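Local coordinates for protein 2-oxoglutarate carboxylase small subunit (Hydrogenobacter thermophilus, PDB 7KCT) that forms the small subunit of a biotin carboxylase-type enzyme, built around an ATP-grasp domain and holding ADP, bicarbonate and magnesium ions, at residues 19-24 with 391-396; 23-28 with 373-378; 299-304 with 315-320. All blocks are in the same frame, centred on the assembly; numbering follows the deposited sequence.

In the fold
All three contacts are buried, yet their chemistry follows their place in the fold. Contacts 1 and 2 share helix 20-32, whose successive turns meet the neighbouring antiparallel strands 393-401 and 374-378 of one sheet; K396 N lies 2.8 Å from E377 O, probably a hydrogen bond between those strands. Contact 1 is a direct salt bridge with water beside it, whereas contact 2 sets an arginine chain against an acid already held by another arginine and, like contact 3, reaches the second subunit. Contact 3, within the ATP-grasp region, is mainly apolar across its segments and borders the ADP site. R25 of contact 2 forms a salt bridge to D315 of contact 3, and K396 NZ probably donates to V303 O.

Contact 1: 19-24 with 391-396; sequences RGEIAC and DSLIAK
E21 reaches from the first turn of its helix to L393 and K396 on the facing strand. Its CB leads toward that strand, and CG, lodged between the backbone N and the carbonyl carbon (chi1 67°), lies 4.0 Å from CD2 of L393. A bend at chi2 turns the carboxylate to the lysine, so that CD has the K396 ammonium end beside it. OE1 accepts from a water at 2.7 Å, and this water in turn receives a bond from K396 NZ at 2.8 Å. At the tip, OE2 forms a short salt bridge of 2.6 Å with K396 NZ, which comes from the syn side but 29° out of the carboxylate plane. The pair joins two domains: helix 20-32 follows the central strand 13-16 of the Rossmann-like parallel sheet, while strand 393-401 belongs to the antiparallel sheet of the C-terminal part, where I394 and A395 form a classic beta bulge opposite I347. OE2 also shares a hydrogen bond with the hydroxyl of Y90, and NZ donates to V303 O, giving the buried lysine nitrogen three partners. A second water accepts from E21 N at 2.9 Å and reaches L393 O only weakly.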
loop_
_atom_site.group_PDB
_atom_site.type_symbol
_atom_site.label_atom_id
_atom_site.label_comp_id
_atom_site.label_asym_id
_atom_site.label_seq_id
_atom_site.Cartn_x
_atom_site.Cartn_y
_atom_site.Cartn_z
ATOM N N ARG A 19 -16.683 -13.387 4.314
ATOM C CA ARG A 19 -16.327 -13.505 2.899
ATOM C C ARG A 19 -15.701 -12.217 2.400
ATOM O O ARG A 19 -15.622 -11.220 3.118
ATOM C CB ARG A 19 -17.558 -13.849 2.043
ATOM C CG ARG A 19 -18.715 -12.823 2.095
ATOM C CD ARG A 19 -19.810 -13.058 1.021
ATOM N NE ARG A 19 -19.266 -12.905 -0.336
ATOM C CZ ARG A 19 -18.989 -11.758 -0.926
ATOM N NH1 ARG A 19 -19.201 -10.585 -0.312
ATOM N NH2 ARG A 19 -18.455 -11.792 -2.149
ATOM N N GLY A 20 -15.249 -12.239 1.145
ATOM C CA GLY A 20 -14.961 -10.983 0.502
ATOM C C GLY A 20 -13.740 -10.322 1.111
ATOM O O GLY A 20 -12.863 -10.979 1.652
ATOM N N GLU A 21 -13.704 -9.000 1.063
ATOM C CA GLU A 21 -12.481 -8.295 1.447
ATOM C C GLU A 21 -12.128 -8.486 2.913
ATOM O O GLU A 21 -10.939 -8.510 3.263
ATOM C CB GLU A 21 -12.580 -6.799 1.122
ATOM C CG GLU A 21 -13.594 -5.967 1.930
ATOM C CD GLU A 21 -12.981 -5.337 3.167
ATOM O OE1 GLU A 21 -11.746 -5.494 3.383
ATOM O OE2 GLU A 21 -13.739 -4.661 3.913
ATOM N N ILE A 22 -13.135 -8.534 3.799
ATOM C CA ILE A 22 -12.848 -8.627 5.232
ATOM C C ILE A 22 -12.329 -10.025 5.561
ATOM O O ILE A 22 -11.488 -10.191 6.449
ATOM C CB ILE A 22 -14.102 -8.221 6.042
ATOM C CG1 ILE A 22 -13.789 -8.130 7.528
ATOM C CG2 ILE A 22 -15.271 -9.218 5.881
ATOM C CD1 ILE A 22 -12.719 -7.114 7.912
ATOM N N ALA A 23 -12.811 -11.055 4.867
ATOM C CA ALA A 23 -12.257 -12.369 5.146
ATOM C C ALA A 23 -10.788 -12.394 4.729
ATOM O O ALA A 23 -9.940 -12.901 5.481
ATOM C CB ALA A 23 -13.080 -13.468 4.467
ATOM N N CYS A 24 -10.445 -11.730 3.611
ATOM C CA CYS A 24 -9.044 -11.657 3.204
ATOM C C CYS A 24 -8.204 -10.879 4.202
ATOM O O CYS A 24 -7.079 -11.289 4.524
ATOM C CB CYS A 24 -8.919 -11.050 1.803
ATOM S SG CYS A 24 -9.646 -12.126 0.505
ATOM N N ASP A 391 -23.284 -7.849 -0.276
ATOM C CA ASP A 391 -22.932 -6.443 -0.405
ATOM C C ASP A 391 -22.204 -6.175 -1.728
ATOM O O ASP A 391 -21.537 -7.051 -2.314
ATOM C CB ASP A 391 -22.081 -5.961 0.796
ATOM N N SER A 392 -22.330 -4.933 -2.202
ATOM C CA SER A 392 -21.769 -4.597 -3.515
ATOM C C SER A 392 -20.311 -4.160 -3.456
ATOM O O SER A 392 -19.729 -3.834 -4.508
ATOM C CB SER A 392 -22.594 -3.495 -4.204
ATOM O OG SER A 392 -22.675 -2.331 -3.385
ATOM N N LEU A 393 -19.693 -4.217 -2.276
ATOM C CA LEU A 393 -18.319 -3.768 -2.098
ATOM C C LEU A 393 -17.376 -4.636 -2.915
ATOM O O LEU A 393 -17.440 -5.863 -2.856
ATOM C CB LEU A 393 -17.963 -3.800 -0.609
ATOM C CG LEU A 393 -16.634 -3.131 -0.223
ATOM C CD1 LEU A 393 -16.575 -1.680 -0.690
ATOM C CD2 LEU A 393 -16.444 -3.244 1.294
ATOM N N ILE A 394 -16.581 -3.994 -3.762
ATOM C CA ILE A 394 -15.523 -4.639 -4.545
ATOM C C ILE A 394 -14.160 -4.442 -3.890
ATOM O O ILE A 394 -13.320 -5.339 -3.882
ATOM C CB ILE A 394 -15.466 -4.070 -5.982
ATOM C CG1 ILE A 394 -16.635 -4.411 -6.866
ATOM C CG2 ILE A 394 -14.132 -4.488 -6.692
ATOM C CD1 ILE A 394 -16.610 -3.574 -8.117
ATOM N N ALA A 395 -13.877 -3.215 -3.457
ATOM C CA ALA A 395 -12.543 -2.872 -3.006
ATOM C C ALA A 395 -12.679 -1.648 -2.124
ATOM O O ALA A 395 -13.666 -0.911 -2.212
ATOM C CB ALA A 395 -11.607 -2.592 -4.177
ATOM N N LYS A 396 -11.739 -1.499 -1.216
ATOM C CA LYS A 396 -11.558 -0.266 -0.451
ATOM C C LYS A 396 -10.223 0.296 -0.876
ATOM O O LYS A 396 -9.203 -0.413 -0.840
ATOM C CB LYS A 396 -11.582 -0.498 1.059
ATOM C CG LYS A 396 -12.774 -1.323 1.500
ATOM C CD LYS A 396 -12.954 -1.393 3.022
ATOM C CE LYS A 396 -11.823 -2.142 3.718
ATOM N NZ LYS A 396 -12.319 -2.799 4.955
HETATM O O HOH W 1 -10.108 -4.423 5.213
HETATM O O HOH W 2 -15.844 -7.715 -0.482
#

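Contact 2: 23-28 with 373-378; sequences ACRVIR and GIRVEH
R25 sets the aliphatic part of its chain obliquely against the OE1 side of the E377 carboxylate: its CD approaches E377 OE1 to 3.4 Å, and its CB lies 3.7 Å from the same oxygen. Bent at chi2, the arginine then runs past the acid, and its NE remains 4.4 Å from E377 OE2, which sits well out of the guanidinium plane; the attraction is one of charge alone. The firm grip on E377 comes from its own strand. R375, fully extended, offers NE and NH2 side-on to E377 OE2, each 2.7 Å away. OE2 receives NE on its anti lone pair, whereas NH2 arrives from above the carboxylate plane, 44° out of it. The two guanidinium planes stand 73° apart, with R25 NE near the edge of R375, 3.5 Å from its NH2. Both arginines form salt bridges to E309, through R25 NH2 and R375 NH1, which probably offsets the closeness of the like charges; R25 NE is also hydrogen-bonded to H305. Further along the segments, R28 bonds to T417 of the second subunit and H378 stacks on Y367 of that subunit. The arrangement is a helix-on-sheet junction between the N-terminal Rossmann-like and C-terminal domains, placed beside the dimer interface.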
loop_
_atom_site.group_PDB
_atom_site.type_symbol
_atom_site.label_atom_id
_atom_site.label_comp_id
_atom_site.label_asym_id
_atom_site.label_seq_id
_atom_site.Cartn_x
_atom_site.Cartn_y
_atom_site.Cartn_z
ATOM N N ALA A 23 -12.811 -11.055 4.867
ATOM C CA ALA A 23 -12.257 -12.369 5.146
ATOM C C ALA A 23 -10.788 -12.394 4.729
ATOM O O ALA A 23 -9.940 -12.901 5.481
ATOM C CB ALA A 23 -13.080 -13.468 4.467
ATOM N N CYS A 24 -10.445 -11.730 3.611
ATOM C CA CYS A 24 -9.044 -11.657 3.204
ATOM C C CYS A 24 -8.204 -10.879 4.202
ATOM O O CYS A 24 -7.079 -11.289 4.524
ATOM C CB CYS A 24 -8.919 -11.050 1.803
ATOM S SG CYS A 24 -9.646 -12.126 0.505
ATOM N N ARG A 25 -8.729 -9.766 4.698
ATOM C CA ARG A 25 -8.054 -8.953 5.709
ATOM C C ARG A 25 -7.751 -9.745 6.967
ATOM O O ARG A 25 -6.653 -9.642 7.541
ATOM C CB ARG A 25 -8.948 -7.741 6.019
ATOM C CG ARG A 25 -8.540 -6.975 7.261
ATOM C CD ARG A 25 -7.359 -6.082 6.956
ATOM N NE ARG A 25 -6.872 -5.299 8.088
ATOM C CZ ARG A 25 -5.885 -5.664 8.885
ATOM N NH1 ARG A 25 -5.283 -6.843 8.717
ATOM N NH2 ARG A 25 -5.490 -4.822 9.841
ATOM N N VAL A 26 -8.712 -10.522 7.439
ATOM C CA VAL A 26 -8.468 -11.344 8.615
ATOM C C VAL A 26 -7.482 -12.470 8.306
ATOM O O VAL A 26 -6.597 -12.772 9.115
ATOM C CB VAL A 26 -9.811 -11.881 9.149
ATOM C CG1 VAL A 26 -9.589 -12.903 10.250
ATOM C CG2 VAL A 26 -10.706 -10.692 9.650
ATOM N N ILE A 27 -7.655 -13.153 7.167
ATOM C CA ILE A 27 -6.735 -14.221 6.788
ATOM C C ILE A 27 -5.307 -13.721 6.753
ATOM O O ILE A 27 -4.387 -14.412 7.201
ATOM C CB ILE A 27 -7.117 -14.877 5.448
ATOM C CG1 ILE A 27 -8.371 -15.683 5.643
ATOM C CG2 ILE A 27 -5.948 -15.778 4.954
ATOM C CD1 ILE A 27 -9.082 -16.068 4.408
ATOM N N ARG A 28 -5.090 -12.525 6.229
ATOM C CA ARG A 28 -3.738 -11.983 6.165
ATOM C C ARG A 28 -3.138 -11.766 7.555
ATOM O O ARG A 28 -1.946 -12.021 7.770
ATOM C CB ARG A 28 -3.718 -10.650 5.404
ATOM C CG ARG A 28 -2.326 -10.014 5.394
ATOM C CD ARG A 28 -2.051 -8.941 4.315
ATOM N NE ARG A 28 -2.531 -9.348 3.004
ATOM C CZ ARG A 28 -2.009 -10.319 2.263
ATOM N NH1 ARG A 28 -0.960 -10.989 2.696
ATOM N NH2 ARG A 28 -2.559 -10.640 1.100
ATOM N N GLY A 373 2.076 5.589 -0.148
ATOM C CA GLY A 373 0.877 6.030 0.539
ATOM C C GLY A 373 -0.437 5.447 0.055
ATOM O O GLY A 373 -1.494 5.951 0.437
ATOM N N ILE A 374 -0.416 4.362 -0.716
ATOM C CA ILE A 374 -1.632 3.732 -1.214
ATOM C C ILE A 374 -1.763 2.318 -0.628
ATOM O O ILE A 374 -0.807 1.527 -0.653
ATOM C CB ILE A 374 -1.621 3.733 -2.750
ATOM C CG1 ILE A 374 -1.736 5.148 -3.344
ATOM C CG2 ILE A 374 -2.729 2.871 -3.293
ATOM C CD1 ILE A 374 -1.458 5.189 -4.872
ATOM N N ARG A 375 -2.946 2.000 -0.131
ATOM C CA ARG A 375 -3.274 0.657 0.333
ATOM C C ARG A 375 -4.564 0.249 -0.342
ATOM O O ARG A 375 -5.492 1.053 -0.489
ATOM C CB ARG A 375 -3.389 0.641 1.880
ATOM C CG ARG A 375 -3.990 -0.570 2.531
ATOM C CD ARG A 375 -4.008 -0.373 4.040
ATOM N NE ARG A 375 -4.726 -1.426 4.722
ATOM C CZ ARG A 375 -4.883 -1.487 6.031
ATOM N NH1 ARG A 375 -4.381 -0.534 6.834
ATOM N NH2 ARG A 375 -5.549 -2.494 6.524
ATOM N N VAL A 376 -4.641 -1.007 -0.737
ATOM C CA VAL A 376 -5.824 -1.532 -1.385
ATOM C C VAL A 376 -6.280 -2.747 -0.606
ATOM O O VAL A 376 -5.472 -3.648 -0.346
ATOM C CB VAL A 376 -5.579 -1.915 -2.852
ATOM C CG1 VAL A 376 -6.904 -2.442 -3.465
ATOM C CG2 VAL A 376 -5.091 -0.727 -3.623
ATOM N N GLU A 377 -7.563 -2.774 -0.242
ATOM C CA GLU A 377 -8.216 -3.932 0.368
ATOM C C GLU A 377 -9.217 -4.483 -0.650
ATOM O O GLU A 377 -10.201 -3.818 -0.994
ATOM C CB GLU A 377 -8.905 -3.564 1.680
ATOM C CG GLU A 377 -7.958 -2.992 2.733
ATOM C CD GLU A 377 -7.171 -4.059 3.541
ATOM O OE1 GLU A 377 -7.564 -5.279 3.618
ATOM O OE2 GLU A 377 -6.136 -3.647 4.116
ATOM N N HIS A 378 -8.978 -5.697 -1.139
ATOM C CA HIS A 378 -9.820 -6.161 -2.232
ATOM C C HIS A 378 -9.758 -7.685 -2.333
ATOM O O HIS A 378 -8.825 -8.339 -1.839
ATOM C CB HIS A 378 -9.405 -5.480 -3.561
ATOM C CG HIS A 378 -8.198 -6.073 -4.194
ATOM N ND1 HIS A 378 -8.167 -6.464 -5.520
ATOM C CD2 HIS A 378 -6.992 -6.407 -3.673
ATOM C CE1 HIS A 378 -6.995 -7.023 -5.781
ATOM N NE2 HIS A 378 -6.259 -6.984 -4.682
#

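Contact 3: 299-304 with 315-320; sequences TRIQVE and DIVKWQ. With ADP (adenosine-5'-diphosphate), chain D.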
loop_
_atom_site.group_PDB
_atom_site.type_symbol
_atom_site.label_atom_id
_atom_site.label_comp_id
_atom_site.label_asym_id
_atom_site.label_seq_id
_atom_site.Cartn_x
_atom_site.Cartn_y
_atom_site.Cartn_z
ATOM N N THR A 299 -20.453 -3.013 17.991
ATOM C CA THR A 299 -19.616 -3.870 18.829
ATOM C C THR A 299 -18.867 -4.893 17.963
ATOM O O THR A 299 -19.068 -6.108 18.069
ATOM C CB THR A 299 -20.466 -4.572 19.886
ATOM O OG1 THR A 299 -21.484 -5.335 19.239
ATOM C CG2 THR A 299 -21.126 -3.554 20.806
ATOM N N ARG A 300 -18.023 -4.368 17.075
ATOM C CA ARG A 300 -17.356 -5.160 16.039
ATOM C C ARG A 300 -16.373 -4.251 15.312
ATOM O O ARG A 300 -16.367 -3.029 15.498
ATOM C CB ARG A 300 -18.372 -5.763 15.071
ATOM C CG ARG A 300 -19.367 -4.729 14.466
ATOM C CD ARG A 300 -19.933 -5.157 13.124
ATOM N NE ARG A 300 -20.891 -4.219 12.529
ATOM C CZ ARG A 300 -20.578 -3.179 11.751
ATOM N NH1 ARG A 300 -19.302 -2.900 11.451
ATOM N NH2 ARG A 300 -21.563 -2.416 11.262
ATOM N N ILE A 301 -15.519 -4.863 14.490
ATOM C CA ILE A 301 -14.713 -4.090 13.548
ATOM C C ILE A 301 -15.659 -3.447 12.538
ATOM O O ILE A 301 -16.734 -3.974 12.248
ATOM C CB ILE A 301 -13.691 -5.002 12.844
ATOM C CG1 ILE A 301 -12.571 -4.179 12.219
ATOM C CG2 ILE A 301 -14.383 -5.890 11.784
ATOM C CD1 ILE A 301 -11.552 -3.632 13.192
ATOM N N GLN A 302 -15.278 -2.294 12.015
ATOM C CA GLN A 302 -16.011 -1.663 10.925
ATOM C C GLN A 302 -15.223 -1.671 9.614
ATOM O O GLN A 302 -13.994 -1.679 9.602
ATOM C CB GLN A 302 -16.321 -0.207 11.282
ATOM C CG GLN A 302 -17.201 -0.016 12.466
ATOM C CD GLN A 302 -17.515 1.453 12.665
ATOM O OE1 GLN A 302 -16.615 2.260 12.869
ATOM N NE2 GLN A 302 -18.781 1.809 12.540
ATOM N N VAL A 303 -15.966 -1.531 8.516
ATOM C CA VAL A 303 -15.387 -1.454 7.178
ATOM C C VAL A 303 -14.212 -0.492 7.117
ATOM O O VAL A 303 -13.148 -0.816 6.572
ATOM C CB VAL A 303 -16.497 -1.043 6.186
ATOM C CG1 VAL A 303 -15.942 -0.674 4.792
ATOM C CG2 VAL A 303 -17.508 -2.190 6.038
ATOM N N GLU A 304 -14.364 0.680 7.722
ATOM C CA GLU A 304 -13.461 1.800 7.552
ATOM C C GLU A 304 -12.329 1.844 8.572
ATOM O O GLU A 304 -11.612 2.868 8.656
ATOM C CB GLU A 304 -14.288 3.106 7.588
ATOM C CG GLU A 304 -15.062 3.371 8.927
ATOM C CD GLU A 304 -16.528 2.851 8.997
ATOM O OE1 GLU A 304 -16.935 1.935 8.254
ATOM O OE2 GLU A 304 -17.323 3.392 9.815
ATOM N N ASP A 315 -2.335 -1.873 14.164
ATOM C CA ASP A 315 -3.023 -2.911 13.373
ATOM C C ASP A 315 -4.194 -3.466 14.184
ATOM O O ASP A 315 -4.015 -4.309 15.068
ATOM C CB ASP A 315 -2.029 -3.999 13.005
ATOM C CG ASP A 315 -2.618 -5.044 12.114
ATOM O OD1 ASP A 315 -3.861 -5.276 12.184
ATOM O OD2 ASP A 315 -1.817 -5.670 11.385
ATOM N N ILE A 316 -5.402 -2.957 13.926
ATOM C CA ILE A 316 -6.547 -3.264 14.787
ATOM C C ILE A 316 -6.970 -4.737 14.700
ATOM O O ILE A 316 -7.336 -5.357 15.712
ATOM C CB ILE A 316 -7.710 -2.328 14.439
ATOM C CG1 ILE A 316 -7.368 -0.872 14.739
ATOM C CG2 ILE A 316 -8.942 -2.817 15.161
ATOM C CD1 ILE A 316 -8.339 0.103 13.966
ATOM N N VAL A 317 -7.001 -5.309 13.500
ATOM C CA VAL A 317 -7.426 -6.704 13.366
ATOM C C VAL A 317 -6.425 -7.650 14.041
ATOM O O VAL A 317 -6.818 -8.615 14.703
ATOM C CB VAL A 317 -7.622 -7.056 11.881
ATOM C CG1 VAL A 317 -7.979 -8.513 11.694
ATOM C CG2 VAL A 317 -8.736 -6.220 11.291
ATOM N N LYS A 318 -5.124 -7.454 13.804
ATOM C CA LYS A 318 -4.147 -8.288 14.488
ATOM C C LYS A 318 -4.327 -8.180 16.004
ATOM O O LYS A 318 -4.242 -9.189 16.717
ATOM C CB LYS A 318 -2.731 -7.903 14.057
ATOM C CG LYS A 318 -1.692 -8.943 14.435
ATOM C CD LYS A 318 -0.283 -8.620 13.951
ATOM C CE LYS A 318 -0.122 -8.788 12.467
ATOM N NZ LYS A 318 1.334 -8.741 12.081
ATOM N N TRP A 319 -4.588 -6.959 16.516
ATOM C CA TRP A 319 -4.808 -6.790 17.954
ATOM C C TRP A 319 -6.081 -7.491 18.406
ATOM O O TRP A 319 -6.102 -8.090 19.491
ATOM C CB TRP A 319 -4.826 -5.282 18.351
ATOM C CG TRP A 319 -3.430 -4.859 18.633
ATOM C CD1 TRP A 319 -2.649 -4.018 17.885
ATOM C CD2 TRP A 319 -2.594 -5.322 19.714
ATOM N NE1 TRP A 319 -1.388 -3.961 18.412
ATOM C CE2 TRP A 319 -1.338 -4.715 19.555
ATOM C CE3 TRP A 319 -2.808 -6.160 20.821
ATOM C CZ2 TRP A 319 -0.277 -4.939 20.451
ATOM C CZ3 TRP A 319 -1.767 -6.369 21.710
ATOM C CH2 TRP A 319 -0.515 -5.766 21.517
ATOM N N GLN A 320 -7.157 -7.444 17.612
ATOM C CA GLN A 320 -8.321 -8.245 17.960
ATOM C C GLN A 320 -7.895 -9.673 18.284
ATOM O O GLN A 320 -8.320 -10.259 19.278
ATOM C CB GLN A 320 -9.346 -8.243 16.823
ATOM C CG GLN A 320 -10.354 -7.084 16.778
ATOM C CD GLN A 320 -11.310 -7.247 15.623
ATOM O OE1 GLN A 320 -10.892 -7.326 14.450
ATOM N NE2 GLN A 320 -12.579 -7.409 15.939
HETATM P PB ADP D . -19.710 -0.117 8.870
HETATM O O1B ADP D . -18.720 -1.233 9.149
HETATM O O2B ADP D . -19.305 1.338 8.939
HETATM O O3B ADP D . -21.115 -0.382 9.312
HETATM P PA ADP D . -21.470 -0.690 6.603
HETATM O O1A ADP D . -21.656 -1.039 5.166
HETATM O O2A ADP D . -22.587 -0.168 7.489
HETATM O O3A ADP D . -20.063 -0.111 7.051
HETATM O "O5'" ADP D . -21.493 -2.534 7.304
HETATM C "C5'" ADP D . -21.082 -3.521 6.267
HETATM C "C4'" ADP D . -21.936 -4.704 6.197
HETATM O "O4'" ADP D . -22.599 -5.049 7.394
HETATM C "C3'" ADP D . -23.035 -4.256 5.072
HETATM O "O3'" ADP D . -23.315 -5.312 4.322
HETATM C "C2'" ADP D . -24.166 -3.835 6.091
HETATM O "O2'" ADP D . -25.404 -4.060 5.601
HETATM C "C1'" ADP D . -23.921 -4.979 7.120
HETATM N N9 ADP D . -24.399 -4.673 8.530
HETATM C C8 ADP D . -24.129 -3.543 9.341
HETATM N N7 ADP D . -24.745 -3.593 10.552
HETATM C C5 ADP D . -25.396 -4.808 10.543
HETATM C C6 ADP D . -26.206 -5.423 11.517
HETATM N N6 ADP D . -26.444 -4.804 12.728
HETATM N N1 ADP D . -26.765 -6.653 11.273
HETATM C C2 ADP D . -26.491 -7.182 10.022
HETATM N N3 ADP D . -25.742 -6.712 8.992
HETATM C C4 ADP D . -25.195 -5.499 9.302
HETATM O O HOH W 3 -15.216 -7.789 14.246
#
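I301 drives its CD1 methyl against CG2 of I316, and at 3.4 Å the packing of these two methyls is tight. The reach comes from its first torsion: CB points toward the helix, and CG1, opposite the backbone N (chi1 -162°), places CD1 against it, where CG2 of V317 lies 4.3 Å away. I316 presents the methyl of its short branch, and the two isoleucines meet obliquely. Q320, extended beyond CG, flanks I301 with its amide: OE1 lies 4.0 Å from CD1 of I301 and takes a hydrogen bond from H87, while NE2 shares a water with I301 N. The loop 299-304, between strand 292-298 and helix 305-312, belongs to the ATP-grasp domain and supplies one wall of the ADP site. The CB of R300 leads away from the helix. Its chain starts wedged between backbone N and carbonyl carbon (chi1 52°), then runs out straight from CG to NE. At its end the guanidinium meets the beta-phosphate edge-on: NH1 bonds ADP O1B and NH2 bonds ADP O3B, each at 2.9 Å. NH1 also donates to I301 O at 2.9 Å, nearly in the guanidinium plane, so that, with the two phosphate bonds, the rotation of the group is held. ADP O1B receives the backbone N of V303 as well, at 2.8 Å. Behind I316, D315 takes the N-cap position, its OD1 accepting from K318 N and also meeting R25 in a salt bridge.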